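Local atomic coordinates of putative short-chain dehydrogenase/reductase (PDB entry 5IZ4), a protein that is probably an NADPH-dependent oxidoreductase of the short-chain dehydrogenase/reductase family, perhaps acting on 3-oxoacyl-[acyl-carrier-protein], and holds ADP in its nucleotide pocket. Residues 102-106 / 123-128; 75-81 / 131-137; 95-101 / 153-158; 203-207 / 235-239. All blocks are in the same frame, centred on the assembly; numbering follows the deposited sequence.

In the fold
In a Rossmann fold, one central parallel sheet organises cofactor site and helices alike, and these four contacts sample that principle. Contact 3 is the core, joining strands 97-100 and 153-158. Contacts 1 and 2 share helix 118-146, which connects those two strands; their centres lie about 12 Å apart, and Ala102 and Val127 pack on Val75. Along the chain, contact 1 falls within the span of both contacts 2 and 3, whose own segments interleave; Thr136 and Leu132 of contact 2 reach Asn100 and Asn157 of contact 3, about 13 Å between centres. Contact 4 follows later, its centre about 26 Å from that of contact 2. All four include a residue touching ADP, so the nucleotide is framed from several directions.

Contact 1: 102-106 / 123-128; sequences AGTTR and RVYRVN. With ADP (adenosine-5'-diphosphate), chain B.
Residues 102-106 leave the sheet as an extended, irregular run (Gly103 phi/psi -170/169, Thr104 -150/162) and pass over 123-128, a helical segment inside helix 118-146 that widens to a pi-type turn at 126-128; Gly103 CA is 5.0 Å from Asn128 CA and Thr104 CA 5.9 Å from Val124 CA. Arg123 (t, t, p) points sideways at CB but carries its guanidinium to the loop, where NH1 donates to Thr104 OG1 at 3.0 Å, while its NE forms a salt bridge with Glu120. Val124 follows, its CG1 3.8 Å from Thr104 O. Tyr125 faces away and stacks on Tyr125 of the second subunit; Arg126 makes salt bridges to that subunit. Val127 (chi1 t) points toward the loop, CG1 3.6 Å from Gly103 CA and CG2 3.8 Å from Thr104 CG2. This is the adenosine side of an SDR Rossmann fold: Ala102 and Gly103 end the segment corresponding to the family's NNAG motif, Gly103 N donates to ADP O4' at 3.3 Å, and Val127 CG2 lies 3.5 Å from ADP N6. A water joins Ala102 O (2.9 Å) to Val127 O (3.0 Å). Finally Asn128 (chi1 m) grips one residue twice: OD1 accepts from Thr104 N at 2.9 Å, and ND2 donates to Thr104 O at 3.1 Å.

Contact 2: 75-81 / 131-137; sequences VGKDADC and GLYQMTR. With ADP (adenosine-5'-diphosphate), chain B.
This is a buried contact between a turn with the start of a helix and the middle of another helix: the turn before helix 78-92, and its first turn, dock against helix 118-146 next to the adenine of ADP. Close approach begins at two glycines, Gly76 CA and Gly131 CA being 4.2 Å apart; Val75 O meets Gly131 CA at 3.2 Å in a CA-H...O contact, and a CB on Gly131 would clash with Val75 CG2. Gln134 (m, t) extends toward the turn, its NE2 donating to Gly76 O at 3.2 Å and weakly to Val75 O at 3.1 Å. Farther along, Asp78 OD1 forms a salt bridge with Arg137 NH2 at 2.9 Å, and a water links Asp78 OD1, Gln134 O and Arg137 NE; Arg137 NH1 turns to Ile116 and Phe113 carbonyls of the second subunit. Cys81 (m) packs CB 3.9 Å from Met135 SD. With Val75 N donating to ADP N1 at 3.0 Å, beside Asp74, the arrangement is that of the adenine-recognising turn after the third strand of the SDR Rossmann fold.

Contact 3: 95-101 / 153-158; sequences IDALINC and TSVVNV
The side chains of this parallel strand pair, whose segment axes lie 4.8 Å apart and 3° from parallel, meet on two faces of the sheet. Ala97, Leu98, Ile99 and Asn100 bridge Ser154, Val155, Val156 and Asn157. Good backbone bonds include Leu98 N to Ser154 O (3.0 Å), Val156 N to Leu98 O (2.9 Å), Asn100 N to Val156 O (2.8 Å) and Val158 N to Asn100 O (3.2 Å). On one face Ile99 (m, m) leans across to place CD1 3.8 Å from Val156 CB and packs on Thr30 and Phe34 of helix 25-36. The other face carries Leu98 (t, p) and Val155 (t), and ends in two asparagines, both m at chi1: Asn100 ND2 donates to Asn157 OD1 at 3.0 Å, and Asn157 ND2 continues to Thr184. Beyond the bridges, Cys101 (m) sets SG 3.6 Å from Val158 CG2 (chi1 t), and Cys101 touches ADP. The two strands, with helix 118-146 between them in the chain, make a beta-alpha-beta crossover unit of the Rossmann fold, with Asn100 and Cys101 opening the segment that corresponds to the SDR NNAG motif.

Contact 4: 203-207 / 235-239; sequences GMVDD and VSRPA
Two loops can be joined by a single beta bridge, provided that their backbone donors and acceptors match, and this surface contact is an example. Residues 203-207, leaving strand 195-202, meet the lead-in to helix 238-250 with end-to-end directions 48° apart; Val205 CA and Ser236 CA lie 4.7 Å from each other. Ser236 uses both of its backbone groups: its N donates to Met204 O at 3.0 Å, and its O accepts from Asp206 N at 2.9 Å, with Val205 CA adding a CA-H...O contact to Ser236 O at 3.3 Å. Met204 O is doubly served, since a water donates to it at 2.8 Å; the same water lies 2.9 Å from Ser236 OG and accepts weakly from Gly203 N at 3.0 Å. Ser236 OG is further bonded to Glu240 and Asn264, and Glu240 also accepts from Arg237 N. Asp206 OD1 takes Gly208 N, whereas Asp206 OD2 and Arg237 NH1 are 4.3 Å apart, too far and too ill-aligned for a salt bridge, so the pair is electrostatic only. Asp207 OD1, 3.8 Å from Pro238 CG, has no polar partner in the model. Around these bonds, Val205 CG1 (chi1 t) packs 4.0 Å from Pro238 CD, and Met204 CB lies 4.2 Å from Val235 CG1. Residues 209-220, just beyond, are not modelled, consistent with the mobile substrate-binding loop that follows the sixth strand in the SDR fold.

Contact 1: 102-106 / 123-128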
# COMPACT_ATOMS: atom_id res chain seq x y z
N ALA A 102 17.88 -12.81 -12.80
CA ALA A 102 17.48 -13.38 -14.08
C ALA A 102 16.06 -12.94 -14.41
O ALA A 102 15.17 -12.98 -13.54
CB ALA A 102 17.57 -14.91 -14.03
N GLY A 103 15.84 -12.50 -15.64
CA GLY A 103 14.51 -12.09 -16.03
C GLY A 103 14.42 -11.86 -17.52
O GLY A 103 15.44 -11.84 -18.22
N THR A 104 13.19 -11.72 -18.00
CA THR A 104 12.99 -11.47 -19.42
C THR A 104 11.74 -10.64 -19.62
O THR A 104 10.89 -10.53 -18.73
CB THR A 104 12.89 -12.78 -20.22
OG1 THR A 104 12.99 -12.49 -21.61
CG2 THR A 104 11.56 -13.46 -19.95
N THR A 105 11.65 -10.04 -20.80
CA THR A 105 10.45 -9.32 -21.20
C THR A 105 10.47 -9.15 -22.71
O THR A 105 11.39 -9.61 -23.40
CB THR A 105 10.33 -7.96 -20.52
OG1 THR A 105 9.02 -7.42 -20.76
CG2 THR A 105 11.38 -6.99 -21.03
N ARG A 106 9.43 -8.51 -23.22
CA ARG A 106 9.38 -8.03 -24.60
C ARG A 106 8.44 -6.84 -24.61
O ARG A 106 7.37 -6.91 -24.00
CB ARG A 106 8.90 -9.12 -25.55
CG ARG A 106 8.83 -8.69 -27.00
CD ARG A 106 8.98 -9.88 -27.94
NE ARG A 106 7.94 -10.89 -27.75
CZ ARG A 106 6.72 -10.80 -28.26
NH1 ARG A 106 6.38 -9.75 -29.00
NH2 ARG A 106 5.83 -11.77 -28.05
N ARG A 123 5.86 -17.26 -21.12
CA ARG A 123 7.30 -17.14 -21.35
C ARG A 123 7.93 -16.23 -20.31
O ARG A 123 8.99 -16.54 -19.76
CB ARG A 123 7.57 -16.60 -22.75
CG ARG A 123 9.05 -16.64 -23.17
CD ARG A 123 9.30 -15.84 -24.45
NE ARG A 123 9.14 -14.41 -24.19
CZ ARG A 123 10.10 -13.63 -23.68
NH1 ARG A 123 11.29 -14.15 -23.38
NH2 ARG A 123 9.86 -12.34 -23.47
N VAL A 124 7.27 -15.12 -20.02
CA VAL A 124 7.80 -14.16 -19.05
C VAL A 124 7.68 -14.70 -17.64
O VAL A 124 8.59 -14.54 -16.81
CB VAL A 124 7.05 -12.82 -19.22
CG1 VAL A 124 7.43 -11.86 -18.13
CG2 VAL A 124 7.33 -12.23 -20.59
N TYR A 125 6.55 -15.35 -17.33
CA TYR A 125 6.32 -15.87 -15.99
C TYR A 125 7.30 -16.99 -15.67
O TYR A 125 7.71 -17.15 -14.51
CB TYR A 125 4.89 -16.39 -15.88
CG TYR A 125 4.33 -16.56 -14.49
CD1 TYR A 125 4.04 -17.83 -14.00
CD2 TYR A 125 4.04 -15.46 -13.69
CE1 TYR A 125 3.48 -18.00 -12.72
CE2 TYR A 125 3.49 -15.62 -12.44
CZ TYR A 125 3.22 -16.89 -11.95
OH TYR A 125 2.65 -17.04 -10.69
N ARG A 126 7.69 -17.75 -16.69
CA ARG A 126 8.58 -18.88 -16.47
C ARG A 126 9.93 -18.42 -15.94
O ARG A 126 10.50 -19.07 -15.05
CB ARG A 126 8.73 -19.65 -17.79
CG ARG A 126 9.95 -20.52 -17.94
CD ARG A 126 9.85 -21.84 -17.18
NE ARG A 126 8.60 -22.58 -17.38
CZ ARG A 126 8.35 -23.73 -16.76
NH1 ARG A 126 9.28 -24.25 -15.96
NH2 ARG A 126 7.19 -24.36 -16.93
N VAL A 127 10.45 -17.30 -16.43
CA VAL A 127 11.72 -16.78 -15.94
C VAL A 127 11.52 -15.95 -14.68
O VAL A 127 12.22 -16.12 -13.68
CB VAL A 127 12.44 -15.96 -17.01
CG1 VAL A 127 13.82 -15.54 -16.51
CG2 VAL A 127 12.53 -16.71 -18.35
N ASN A 128 10.56 -15.03 -14.73
CA ASN A 128 10.51 -13.99 -13.71
C ASN A 128 9.95 -14.50 -12.40
O ASN A 128 10.34 -14.00 -11.33
CB ASN A 128 9.68 -12.80 -14.22
CG ASN A 128 10.32 -12.10 -15.39
OD1 ASN A 128 11.39 -12.49 -15.86
ND2 ASN A 128 9.67 -11.05 -15.88
PB ADP B . 18.38 -5.70 -15.91
O1B ADP B . 17.64 -6.97 -15.35
O2B ADP B . 19.87 -5.53 -15.50
O3B ADP B . 17.56 -4.38 -15.99
PA ADP B . 19.23 -7.53 -18.20
O1A ADP B . 18.32 -8.17 -19.39
O2A ADP B . 20.70 -7.31 -18.67
O3A ADP B . 18.42 -6.29 -17.64
O5' ADP B . 19.16 -8.82 -17.16
C5' ADP B . 18.42 -10.01 -17.46
C4' ADP B . 19.45 -11.14 -17.34
O4' ADP B . 18.76 -12.44 -17.14
C3' ADP B . 20.33 -11.33 -18.61
O3' ADP B . 21.63 -11.73 -18.29
C2' ADP B . 19.57 -12.50 -19.29
O2' ADP B . 20.51 -13.14 -20.16
C1' ADP B . 19.24 -13.37 -18.09
N9 ADP B . 18.19 -14.36 -18.41
C8 ADP B . 17.10 -14.25 -19.29
N7 ADP B . 16.41 -15.37 -19.29
C5 ADP B . 17.04 -16.22 -18.41
C6 ADP B . 16.77 -17.52 -18.02
N6 ADP B . 15.70 -18.18 -18.52
N1 ADP B . 17.58 -18.11 -17.13
C2 ADP B . 18.63 -17.43 -16.65
N3 ADP B . 18.97 -16.19 -16.98
C4 ADP B . 18.15 -15.60 -17.87
O HOH W 1 14.54 -15.32 -11.96

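Contact 2: 75-81 / 131-137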
# COMPACT_ATOMS: atom_id res chain seq x y z
N VAL A 75 17.03 -20.56 -15.45
CA VAL A 75 16.36 -20.72 -14.16
C VAL A 75 14.95 -21.27 -14.32
O VAL A 75 14.38 -21.79 -13.35
CB VAL A 75 16.34 -19.41 -13.34
CG1 VAL A 75 17.76 -19.01 -12.90
CG2 VAL A 75 15.67 -18.28 -14.12
N GLY A 76 14.35 -21.18 -15.51
CA GLY A 76 13.06 -21.80 -15.73
C GLY A 76 13.09 -23.32 -15.63
O GLY A 76 12.04 -23.95 -15.49
N LYS A 77 14.28 -23.92 -15.71
CA LYS A 77 14.43 -25.36 -15.59
C LYS A 77 14.88 -25.68 -14.17
O LYS A 77 15.97 -25.28 -13.77
CB LYS A 77 15.43 -25.90 -16.61
CG LYS A 77 15.01 -25.68 -18.05
CD LYS A 77 15.95 -26.39 -19.01
CE LYS A 77 15.39 -26.37 -20.42
NZ LYS A 77 16.29 -27.12 -21.33
N ASP A 78 14.06 -26.42 -13.43
CA ASP A 78 14.40 -26.69 -12.04
C ASP A 78 15.73 -27.40 -11.91
O ASP A 78 16.49 -27.15 -10.97
CB ASP A 78 13.31 -27.51 -11.36
CG ASP A 78 13.52 -27.61 -9.88
OD1 ASP A 78 13.45 -26.55 -9.23
OD2 ASP A 78 13.75 -28.72 -9.36
N ALA A 79 16.04 -28.33 -12.84
CA ALA A 79 17.30 -29.06 -12.75
C ALA A 79 18.49 -28.13 -12.89
O ALA A 79 19.54 -28.36 -12.28
CB ALA A 79 17.36 -30.15 -13.82
N ASP A 80 18.35 -27.08 -13.71
CA ASP A 80 19.44 -26.12 -13.86
C ASP A 80 19.70 -25.38 -12.56
O ASP A 80 20.86 -25.11 -12.21
CB ASP A 80 19.12 -25.12 -14.98
CG ASP A 80 19.40 -25.68 -16.37
OD1 ASP A 80 19.48 -26.92 -16.53
OD2 ASP A 80 19.54 -24.88 -17.32
N CYS A 81 18.63 -25.05 -11.82
CA CYS A 81 18.79 -24.38 -10.53
C CYS A 81 19.47 -25.30 -9.53
O CYS A 81 20.39 -24.88 -8.82
CB CYS A 81 17.42 -23.94 -10.00
SG CYS A 81 16.55 -22.74 -11.02
N GLY A 131 11.05 -19.31 -12.33
CA GLY A 131 12.49 -19.45 -12.25
C GLY A 131 13.06 -18.85 -10.99
O GLY A 131 13.98 -19.40 -10.37
N LEU A 132 12.52 -17.70 -10.58
CA LEU A 132 12.97 -17.06 -9.35
C LEU A 132 12.65 -17.93 -8.14
O LEU A 132 13.50 -18.11 -7.26
CB LEU A 132 12.32 -15.69 -9.24
CG LEU A 132 12.65 -14.79 -8.04
CD1 LEU A 132 12.61 -13.32 -8.45
CD2 LEU A 132 11.69 -15.07 -6.90
N TYR A 133 11.45 -18.50 -8.09
CA TYR A 133 11.10 -19.43 -7.02
C TYR A 133 12.01 -20.66 -7.03
O TYR A 133 12.47 -21.11 -5.97
CB TYR A 133 9.64 -19.86 -7.15
CG TYR A 133 9.27 -20.92 -6.15
CD1 TYR A 133 9.30 -22.27 -6.49
CD2 TYR A 133 8.91 -20.58 -4.85
CE1 TYR A 133 8.98 -23.25 -5.57
CE2 TYR A 133 8.58 -21.55 -3.92
CZ TYR A 133 8.62 -22.89 -4.29
OH TYR A 133 8.30 -23.85 -3.36
N GLN A 134 12.24 -21.24 -8.21
CA GLN A 134 13.02 -22.48 -8.27
C GLN A 134 14.46 -22.25 -7.82
O GLN A 134 15.05 -23.10 -7.14
CB GLN A 134 12.97 -23.06 -9.68
CG GLN A 134 11.59 -23.66 -10.01
CD GLN A 134 11.49 -24.29 -11.40
OE1 GLN A 134 10.69 -25.21 -11.60
NE2 GLN A 134 12.28 -23.79 -12.35
N MET A 135 15.03 -21.10 -8.17
CA MET A 135 16.39 -20.78 -7.73
C MET A 135 16.43 -20.60 -6.22
O MET A 135 17.32 -21.13 -5.53
CB MET A 135 16.89 -19.52 -8.44
CG MET A 135 18.38 -19.31 -8.32
SD MET A 135 19.29 -20.63 -9.17
CE MET A 135 20.83 -20.55 -8.27
N THR A 136 15.46 -19.85 -5.68
CA THR A 136 15.40 -19.63 -4.24
C THR A 136 15.24 -20.94 -3.50
O THR A 136 15.98 -21.22 -2.54
CB THR A 136 14.25 -18.68 -3.91
OG1 THR A 136 14.42 -17.43 -4.60
CG2 THR A 136 14.22 -18.41 -2.42
N ARG A 137 14.29 -21.78 -3.94
CA ARG A 137 14.08 -23.09 -3.31
C ARG A 137 15.35 -23.92 -3.33
O ARG A 137 15.67 -24.59 -2.33
CB ARG A 137 12.95 -23.84 -4.02
CG ARG A 137 12.80 -25.29 -3.53
CD ARG A 137 11.59 -26.02 -4.15
NE ARG A 137 11.71 -26.18 -5.60
CZ ARG A 137 10.72 -26.58 -6.40
NH1 ARG A 137 9.54 -26.89 -5.88
NH2 ARG A 137 10.93 -26.69 -7.71
PB ADP B . 18.38 -5.70 -15.91
O1B ADP B . 17.64 -6.97 -15.35
O2B ADP B . 19.87 -5.53 -15.50
O3B ADP B . 17.56 -4.38 -15.99
PA ADP B . 19.23 -7.53 -18.20
O1A ADP B . 18.32 -8.17 -19.39
O2A ADP B . 20.70 -7.31 -18.67
O3A ADP B . 18.42 -6.29 -17.64
O5' ADP B . 19.16 -8.82 -17.16
C5' ADP B . 18.42 -10.01 -17.46
C4' ADP B . 19.45 -11.14 -17.34
O4' ADP B . 18.76 -12.44 -17.14
C3' ADP B . 20.33 -11.33 -18.61
O3' ADP B . 21.63 -11.73 -18.29
C2' ADP B . 19.57 -12.50 -19.29
O2' ADP B . 20.51 -13.14 -20.16
C1' ADP B . 19.24 -13.37 -18.09
N9 ADP B . 18.19 -14.36 -18.41
C8 ADP B . 17.10 -14.25 -19.29
N7 ADP B . 16.41 -15.37 -19.29
C5 ADP B . 17.04 -16.22 -18.41
C6 ADP B . 16.77 -17.52 -18.02
N6 ADP B . 15.70 -18.18 -18.52
N1 ADP B . 17.58 -18.11 -17.13
C2 ADP B . 18.63 -17.43 -16.65
N3 ADP B . 18.97 -16.19 -16.98
C4 ADP B . 18.15 -15.60 -17.87
O HOH W 2 14.40 -25.80 -6.83
O HOH W 3 11.41 -27.23 -14.26

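Contact 3: 95-101 / 153-158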
# COMPACT_ATOMS: atom_id res chain seq x y z
N ILE A 95 26.18 -20.67 1.16
CA ILE A 95 25.52 -19.59 0.42
C ILE A 95 25.01 -18.59 1.45
O ILE A 95 24.21 -18.95 2.32
CB ILE A 95 24.36 -20.08 -0.47
CG1 ILE A 95 24.86 -21.02 -1.57
CG2 ILE A 95 23.61 -18.86 -1.06
CD1 ILE A 95 23.74 -21.68 -2.37
N ASP A 96 25.48 -17.35 1.36
CA ASP A 96 25.07 -16.33 2.32
C ASP A 96 24.07 -15.34 1.75
O ASP A 96 23.38 -14.66 2.52
CB ASP A 96 26.30 -15.59 2.84
CG ASP A 96 27.26 -16.51 3.58
OD1 ASP A 96 28.05 -17.21 2.92
OD2 ASP A 96 27.19 -16.55 4.82
N ALA A 97 23.97 -15.25 0.43
CA ALA A 97 23.00 -14.37 -0.21
C ALA A 97 22.71 -14.90 -1.60
O ALA A 97 23.60 -15.42 -2.26
CB ALA A 97 23.52 -12.93 -0.29
N LEU A 98 21.45 -14.76 -2.03
CA LEU A 98 21.03 -15.07 -3.39
C LEU A 98 20.36 -13.83 -3.94
O LEU A 98 19.43 -13.31 -3.33
CB LEU A 98 20.06 -16.26 -3.42
CG LEU A 98 19.31 -16.47 -4.73
CD1 LEU A 98 20.26 -16.89 -5.84
CD2 LEU A 98 18.21 -17.52 -4.52
N ILE A 99 20.84 -13.34 -5.08
CA ILE A 99 20.25 -12.17 -5.74
C ILE A 99 19.65 -12.65 -7.06
O ILE A 99 20.37 -12.99 -8.00
CB ILE A 99 21.29 -11.06 -5.98
CG1 ILE A 99 22.28 -10.95 -4.81
CG2 ILE A 99 20.57 -9.72 -6.19
CD1 ILE A 99 21.69 -10.46 -3.49
N ASN A 100 18.32 -12.69 -7.12
CA ASN A 100 17.60 -13.20 -8.30
C ASN A 100 17.43 -12.07 -9.31
O ASN A 100 16.44 -11.34 -9.28
CB ASN A 100 16.25 -13.78 -7.88
CG ASN A 100 16.38 -15.08 -7.13
OD1 ASN A 100 16.94 -16.05 -7.65
ND2 ASN A 100 15.88 -15.12 -5.89
N CYS A 101 18.38 -11.95 -10.24
CA CYS A 101 18.30 -10.93 -11.28
C CYS A 101 17.96 -11.50 -12.66
O CYS A 101 17.76 -10.71 -13.59
CB CYS A 101 19.62 -10.15 -11.39
SG CYS A 101 20.24 -9.54 -9.81
N THR A 153 20.64 -14.94 6.74
CA THR A 153 21.08 -14.78 5.37
C THR A 153 20.01 -14.04 4.56
O THR A 153 18.96 -13.64 5.09
CB THR A 153 21.42 -16.14 4.78
OG1 THR A 153 20.33 -17.04 5.00
CG2 THR A 153 22.67 -16.71 5.45
N SER A 154 20.26 -13.84 3.27
CA SER A 154 19.52 -12.83 2.52
C SER A 154 19.16 -13.31 1.12
O SER A 154 20.04 -13.76 0.38
CB SER A 154 20.34 -11.54 2.42
OG SER A 154 19.68 -10.58 1.61
N VAL A 155 17.89 -13.17 0.75
CA VAL A 155 17.43 -13.33 -0.63
C VAL A 155 16.92 -11.98 -1.12
O VAL A 155 16.09 -11.35 -0.45
CB VAL A 155 16.34 -14.41 -0.75
CG1 VAL A 155 15.80 -14.52 -2.19
CG2 VAL A 155 16.89 -15.77 -0.29
N VAL A 156 17.41 -11.53 -2.27
CA VAL A 156 16.98 -10.26 -2.86
C VAL A 156 16.41 -10.56 -4.24
O VAL A 156 17.12 -11.08 -5.11
CB VAL A 156 18.13 -9.24 -2.95
CG1 VAL A 156 17.67 -7.96 -3.67
CG2 VAL A 156 18.68 -8.92 -1.56
N ASN A 157 15.14 -10.22 -4.44
CA ASN A 157 14.45 -10.44 -5.71
C ASN A 157 14.38 -9.13 -6.47
O ASN A 157 13.89 -8.13 -5.94
CB ASN A 157 13.03 -10.97 -5.45
CG ASN A 157 13.04 -12.30 -4.75
OD1 ASN A 157 13.94 -13.11 -4.94
ND2 ASN A 157 12.02 -12.54 -3.92
N VAL A 158 14.83 -9.12 -7.72
CA VAL A 158 14.75 -7.90 -8.52
C VAL A 158 13.38 -7.91 -9.18
O VAL A 158 13.15 -8.62 -10.16
CB VAL A 158 15.88 -7.79 -9.54
CG1 VAL A 158 15.72 -6.48 -10.32
CG2 VAL A 158 17.21 -7.83 -8.83

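Contact 4: 203-207 / 235-239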
# COMPACT_ATOMS: atom_id res chain seq x y z
N GLY A 203 12.85 1.73 -11.15
CA GLY A 203 12.18 2.39 -12.26
C GLY A 203 13.04 2.33 -13.50
O GLY A 203 13.42 1.24 -13.94
N MET A 204 13.36 3.49 -14.08
CA MET A 204 14.14 3.54 -15.30
C MET A 204 15.61 3.25 -14.99
O MET A 204 16.19 3.87 -14.09
CB MET A 204 14.01 4.91 -15.97
CG MET A 204 12.58 5.28 -16.36
SD MET A 204 11.88 4.05 -17.48
CE MET A 204 10.64 3.29 -16.42
N VAL A 205 16.20 2.32 -15.72
CA VAL A 205 17.60 1.95 -15.53
C VAL A 205 18.30 1.98 -16.89
O VAL A 205 17.84 1.34 -17.85
CB VAL A 205 17.75 0.56 -14.87
CG1 VAL A 205 19.22 0.21 -14.71
CG2 VAL A 205 17.06 0.54 -13.52
N ASP A 206 19.40 2.70 -16.96
CA ASP A 206 20.17 2.80 -18.20
C ASP A 206 21.38 1.87 -18.12
O ASP A 206 22.31 2.12 -17.36
CB ASP A 206 20.61 4.24 -18.46
CG ASP A 206 21.36 4.39 -19.76
OD1 ASP A 206 21.25 3.50 -20.64
OD2 ASP A 206 22.07 5.41 -19.91
N ASP A 207 21.35 0.80 -18.93
CA ASP A 207 22.43 -0.18 -18.94
C ASP A 207 23.63 0.26 -19.79
O ASP A 207 24.61 -0.49 -19.88
CB ASP A 207 21.91 -1.53 -19.45
CG ASP A 207 20.81 -2.09 -18.56
OD1 ASP A 207 21.13 -2.60 -17.47
OD2 ASP A 207 19.63 -2.03 -18.96
N VAL A 235 17.94 9.17 -14.43
CA VAL A 235 17.69 7.74 -14.49
C VAL A 235 18.68 7.03 -13.58
O VAL A 235 19.72 7.58 -13.20
CB VAL A 235 17.77 7.18 -15.92
CG1 VAL A 235 16.79 7.91 -16.80
CG2 VAL A 235 19.19 7.35 -16.46
N SER A 236 18.37 5.79 -13.22
CA SER A 236 19.28 4.99 -12.41
C SER A 236 20.29 4.27 -13.29
O SER A 236 20.02 3.93 -14.44
CB SER A 236 18.51 3.95 -11.58
OG SER A 236 17.74 4.57 -10.57
N ARG A 237 21.47 4.04 -12.73
CA ARG A 237 22.42 3.13 -13.34
C ARG A 237 22.45 1.84 -12.54
O ARG A 237 22.05 1.82 -11.37
CB ARG A 237 23.82 3.77 -13.40
CG ARG A 237 23.88 4.84 -14.50
CD ARG A 237 25.17 5.63 -14.48
NE ARG A 237 26.22 5.02 -15.29
CZ ARG A 237 26.33 5.17 -16.61
NH1 ARG A 237 25.45 5.90 -17.28
NH2 ARG A 237 27.33 4.58 -17.25
N PRO A 238 22.85 0.72 -13.15
CA PRO A 238 22.76 -0.56 -12.43
C PRO A 238 23.46 -0.56 -11.08
O PRO A 238 22.96 -1.21 -10.15
CB PRO A 238 23.41 -1.55 -13.40
CG PRO A 238 23.16 -0.96 -14.74
CD PRO A 238 23.24 0.54 -14.55
N ALA A 239 24.58 0.15 -10.94
CA ALA A 239 25.34 0.16 -9.69
C ALA A 239 24.49 0.58 -8.49
O ALA A 239 24.71 0.07 -7.38
CB ALA A 239 26.55 1.09 -9.82
O HOH W 4 15.13 3.61 -11.52